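Local coordinates for tungstate ABC transporter, periplasmic tungstate-binding protein (Geobacter sulfurreducens, PDB 3LR1) that probably captures tungstate in the periplasm and delivers it to an ABC transporter for uptake into the cell, at residues A[89-92]-A[93-97]; A[159-163]-A[164-168]. One frame throughout, in Å; residues are numbered along the deposited sequence.

Interaction 1. Residues A[89-92]-A[93-97]; sequences VGPK and NDPAG
Pro-91 and Asp-94 close a type I beta turn where the strand 78-90 gives way to loop. The backbone bond that defines it runs from Asp-94 N to Pro-91 O at 2.9 Å, with an N-H...O angle of 162°. A second type I turn follows at once, from Asp-94 to Gly-97, closed by Gly-97 N on Asp-94 O (3.0 Å), so that Asp-94 ends the first turn and begins the second.

The apolar part of the contact lies along one side of this double turn. Pro-91 CG meets Pro-95 CD at 3.8 Å, the two rings crossing at about a right angle. Asn-93 reaches the CB corner of the same proline: with its CG lodged between its own backbone N and carbonyl carbon (chi1 86°), the amide ND2 comes to 3.7 Å from Pro-91 CB, a packing contact and nothing stronger. Lys-92 points away from the 93-97 segment.

The carboxylate of Asp-94 looks beyond the turn. Asp-94 holds CG anti to its backbone N (chi1 -178°), which carries the carboxylate away from the 89-92 segment; OD1 bonds to Ile-98 N and Tyr-167 OH, and OD2 to Ala-99 N.

A carboxylate gripped by two backbone N-H groups and a phenol would probably favour its ionised form, and it ties the outgoing loop to the neighbouring strand.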
loop_
_atom_site.group_PDB
_atom_site.type_symbol
_atom_site.label_atom_id
_atom_site.label_comp_id
_atom_site.label_asym_id
_atom_site.label_seq_id
_atom_site.Cartn_x
_atom_site.Cartn_y
_atom_site.Cartn_z
ATOM N N VAL A 89 7.754 9.047 9.688
ATOM C CA VAL A 89 9.084 8.750 10.091
ATOM C C VAL A 89 10.013 9.911 9.738
ATOM O O VAL A 89 9.746 10.736 8.868
ATOM C CB VAL A 89 9.632 7.417 9.451
ATOM C CG1 VAL A 89 8.820 6.130 9.931
ATOM C CG2 VAL A 89 9.766 7.516 7.943
ATOM N N GLY A 90 11.115 9.953 10.452
ATOM C CA GLY A 90 12.097 10.983 10.263
ATOM C C GLY A 90 13.345 10.742 11.114
ATOM O O GLY A 90 13.431 9.754 11.822
ATOM N N PRO A 91 14.306 11.636 11.065
ATOM C CA PRO A 91 15.536 11.486 11.822
ATOM C C PRO A 91 15.348 11.361 13.317
ATOM O O PRO A 91 14.488 11.983 13.841
ATOM C CB PRO A 91 16.272 12.765 11.502
ATOM C CG PRO A 91 15.330 13.619 10.917
ATOM C CD PRO A 91 14.321 12.837 10.260
ATOM N N LYS A 92 16.139 10.560 13.988
ATOM C CA LYS A 92 15.852 10.262 15.369
ATOM C C LYS A 92 15.925 11.440 16.328
ATOM O O LYS A 92 15.478 11.345 17.438
ATOM C CB LYS A 92 16.653 9.086 15.871
ATOM C CG LYS A 92 18.069 9.345 16.258
ATOM C CD LYS A 92 18.570 8.110 16.896
ATOM C CE LYS A 92 20.050 8.070 17.050
ATOM N NZ LYS A 92 20.340 7.540 18.393
ATOM N N ASN A 93 16.457 12.550 15.849
ATOM C CA ASN A 93 16.532 13.785 16.605
ATOM C C ASN A 93 15.486 14.833 16.209
ATOM O O ASN A 93 15.534 15.951 16.634
ATOM C CB ASN A 93 17.957 14.345 16.546
ATOM C CG ASN A 93 18.195 15.173 15.362
ATOM O OD1 ASN A 93 18.831 16.186 15.438
ATOM N ND2 ASN A 93 17.671 14.764 14.264
ATOM N N ASP A 94 14.562 14.434 15.356
ATOM C CA ASP A 94 13.327 15.119 15.110
ATOM C C ASP A 94 13.440 16.618 15.212
ATOM O O ASP A 94 12.928 17.180 16.117
ATOM C CB ASP A 94 12.299 14.584 16.109
ATOM C CG ASP A 94 10.938 15.174 15.934
ATOM O OD1 ASP A 94 10.669 15.798 14.946
ATOM O OD2 ASP A 94 10.155 15.032 16.832
ATOM N N PRO A 95 14.094 17.256 14.258
ATOM C CA PRO A 95 14.339 18.708 14.335
ATOM C C PRO A 95 13.068 19.542 14.287
ATOM O O PRO A 95 13.032 20.654 14.859
ATOM C CB PRO A 95 15.169 19.001 13.084
ATOM C CG PRO A 95 15.677 17.720 12.620
ATOM C CD PRO A 95 14.811 16.641 13.118
ATOM N N ALA A 96 12.053 19.029 13.595
ATOM C CA ALA A 96 10.780 19.713 13.506
ATOM C C ALA A 96 9.914 19.505 14.770
ATOM O O ALA A 96 8.897 20.159 14.948
ATOM C CB ALA A 96 10.046 19.279 12.228
ATOM N N GLY A 97 10.329 18.593 15.645
ATOM C CA GLY A 97 9.610 18.322 16.880
ATOM C C GLY A 97 8.245 17.737 16.638
ATOM O O GLY A 97 7.281 18.036 17.355
#

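Interaction 2. Residues A[159-163]-A[164-168]; sequences TMATE and RRAYT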
loop_
_atom_site.group_PDB
_atom_site.type_symbol
_atom_site.label_atom_id
_atom_site.label_comp_id
_atom_site.label_asym_id
_atom_site.label_seq_id
_atom_site.Cartn_x
_atom_site.Cartn_y
_atom_site.Cartn_z
ATOM N N THR A 159 14.251 5.120 1.345
ATOM C CA THR A 159 15.686 5.312 1.114
ATOM C C THR A 159 16.060 6.766 0.881
ATOM O O THR A 159 17.089 7.215 1.374
ATOM C CB THR A 159 16.123 4.453 -0.092
ATOM O OG1 THR A 159 15.856 3.097 0.209
ATOM C CG2 THR A 159 17.609 4.572 -0.424
HETATM N N MSE A 160 15.286 7.488 0.066
HETATM C CA MSE A 160 15.603 8.892 -0.222
HETATM C C MSE A 160 15.426 9.702 1.068
HETATM O O MSE A 160 16.265 10.497 1.379
HETATM C CB MSE A 160 14.700 9.436 -1.319
HETATM C CG MSE A 160 15.126 10.839 -1.873
HETATM SE SE MSE A 160 13.777 11.532 -3.150
HETATM C CE MSE A 160 13.214 9.853 -3.977
ATOM N N ALA A 161 14.362 9.461 1.842
ATOM C CA ALA A 161 14.198 10.204 3.123
ATOM C C ALA A 161 15.405 9.986 3.992
ATOM O O ALA A 161 15.879 10.929 4.567
ATOM C CB ALA A 161 12.953 9.835 3.879
ATOM N N THR A 162 15.927 8.763 4.007
ATOM C CA THR A 162 17.027 8.401 4.882
ATOM C C THR A 162 18.322 9.142 4.487
ATOM O O THR A 162 19.001 9.788 5.332
ATOM C CB THR A 162 17.286 6.862 4.836
ATOM O OG1 THR A 162 16.076 6.147 5.084
ATOM C CG2 THR A 162 18.350 6.459 5.912
ATOM N N GLU A 163 18.608 9.143 3.195
ATOM C CA GLU A 163 19.768 9.890 2.679
ATOM C C GLU A 163 19.654 11.390 2.978
ATOM O O GLU A 163 20.632 12.039 3.366
ATOM C CB GLU A 163 19.926 9.637 1.178
ATOM C CG GLU A 163 20.236 8.188 0.840
ATOM C CD GLU A 163 20.552 7.972 -0.632
ATOM O OE1 GLU A 163 21.476 8.659 -1.085
ATOM O OE2 GLU A 163 19.917 7.112 -1.310
ATOM N N ARG A 164 18.443 11.928 2.832
ATOM C CA ARG A 164 18.242 13.374 2.907
ATOM C C ARG A 164 17.979 13.826 4.338
ATOM O O ARG A 164 17.821 15.003 4.572
ATOM C CB ARG A 164 17.052 13.790 2.000
ATOM C CG ARG A 164 17.119 13.416 0.496
ATOM C CD ARG A 164 17.878 14.395 -0.403
ATOM N NE ARG A 164 17.284 15.740 -0.539
ATOM C CZ ARG A 164 16.438 16.154 -1.503
ATOM N NH1 ARG A 164 15.995 15.332 -2.485
ATOM N NH2 ARG A 164 16.024 17.429 -1.462
ATOM N N ARG A 165 17.873 12.876 5.282
ATOM C CA ARG A 165 17.453 13.122 6.664
ATOM C C ARG A 165 16.151 13.910 6.717
ATOM O O ARG A 165 16.014 14.936 7.434
ATOM C CB ARG A 165 18.597 13.789 7.419
ATOM C CG ARG A 165 19.640 12.724 7.706
ATOM C CD ARG A 165 20.899 13.262 7.398
ATOM N NE ARG A 165 21.025 14.545 8.094
ATOM C CZ ARG A 165 21.722 15.593 7.650
ATOM N NH1 ARG A 165 22.379 15.527 6.488
ATOM N NH2 ARG A 165 21.746 16.702 8.387
ATOM N N ALA A 166 15.215 13.401 5.927
ATOM C CA ALA A 166 13.903 14.010 5.699
ATOM C C ALA A 166 12.863 13.202 6.462
ATOM O O ALA A 166 13.143 12.105 7.004
ATOM C CB ALA A 166 13.554 14.066 4.168
ATOM N N TYR A 167 11.670 13.801 6.554
ATOM C CA TYR A 167 10.500 13.125 7.018
ATOM C C TYR A 167 9.738 12.583 5.804
ATOM O O TYR A 167 9.875 13.065 4.691
ATOM C CB TYR A 167 9.605 14.096 7.781
ATOM C CG TYR A 167 10.186 14.686 9.025
ATOM C CD1 TYR A 167 9.827 14.184 10.276
ATOM C CD2 TYR A 167 11.009 15.812 8.990
ATOM C CE1 TYR A 167 10.323 14.745 11.444
ATOM C CE2 TYR A 167 11.502 16.376 10.179
ATOM C CZ TYR A 167 11.147 15.842 11.393
ATOM O OH TYR A 167 11.617 16.408 12.599
ATOM N N THR A 168 8.949 11.552 6.036
ATOM C CA THR A 168 8.065 11.025 5.039
ATOM C C THR A 168 6.894 10.309 5.711
ATOM O O THR A 168 7.039 9.783 6.854
ATOM C CB THR A 168 8.818 10.095 4.009
ATOM O OG1 THR A 168 7.946 9.888 2.877
ATOM C CG2 THR A 168 9.213 8.738 4.609
#
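Ala-161 O receives the N-H of Ala-166 at the point where the helix 154-164 ends and the chain turns into strand 167-171. This bond is 2.9 Å long from Ala-166 N to Ala-161 O and almost straight (178°), its donor tilted modestly from the carbonyl plane. Arg-164 N keeps the last regular helical bond, 3.0 Å to Met-160 O, and adds a weak one to Ala-161 O. Arg-165 N goes instead to Thr-162 O at 3.3 Å, standing well above that carbonyl's plane. Three carbonyls of the last turn thus find N-H partners, although Arg-165, with a positive phi of 51°, has already left the helix.

The side-chain hydroxyls look elsewhere: Thr-162 OG1 bonds back to Ile-158 O within the helix, and Thr-168 OG1 to Ile-119 O on the adjoining strand.

Under the turn, Thr-168 presents CG2 to Ala-161 CB at 4.0 Å; its chi1 of -166° sends OG1 the other way, anti to the backbone N. Ala-166 CB sits 4.3 Å from Ala-161 CB, and Ile-119 touches both alanines. On another flank, selenomethionine Met-160, partly exposed, runs beside the exposed Arg-164 in the same direction, CG to CG 4.0 Å, with SE approaching the guanidinium obliquely.

The paired 6→1 and 5→2 bonds (Ala-166 N to Ala-161 O, Arg-165 N to Thr-162 O) and the positive phi make this a Schellman motif, here reversing the chain from a helix into a strand of the sheet within a periplasmic-binding-protein fold.

How the interactions relate
Both contacts sit at chain reversals bordering the same sheet, where strands 78-90 and 167-171 are antiparallel neighbours, and their centres are 11 Å apart. Interaction 1 is a surface loop leaving one strand, built on prolines and beta turns; interaction 2 is partly buried and brings a helix into the other strand, with small side chains inside and arginines outside. Tyr-167 joins them: besides bonding the aspartate, its OH probably takes a hydrogen bond from Ala-96 N (2.8 Å). Val-89 and Thr-168 are also paired by backbone bonds. The side chain of Thr-168, in interaction 2, lies about 12 Å from a bound tungsten ion.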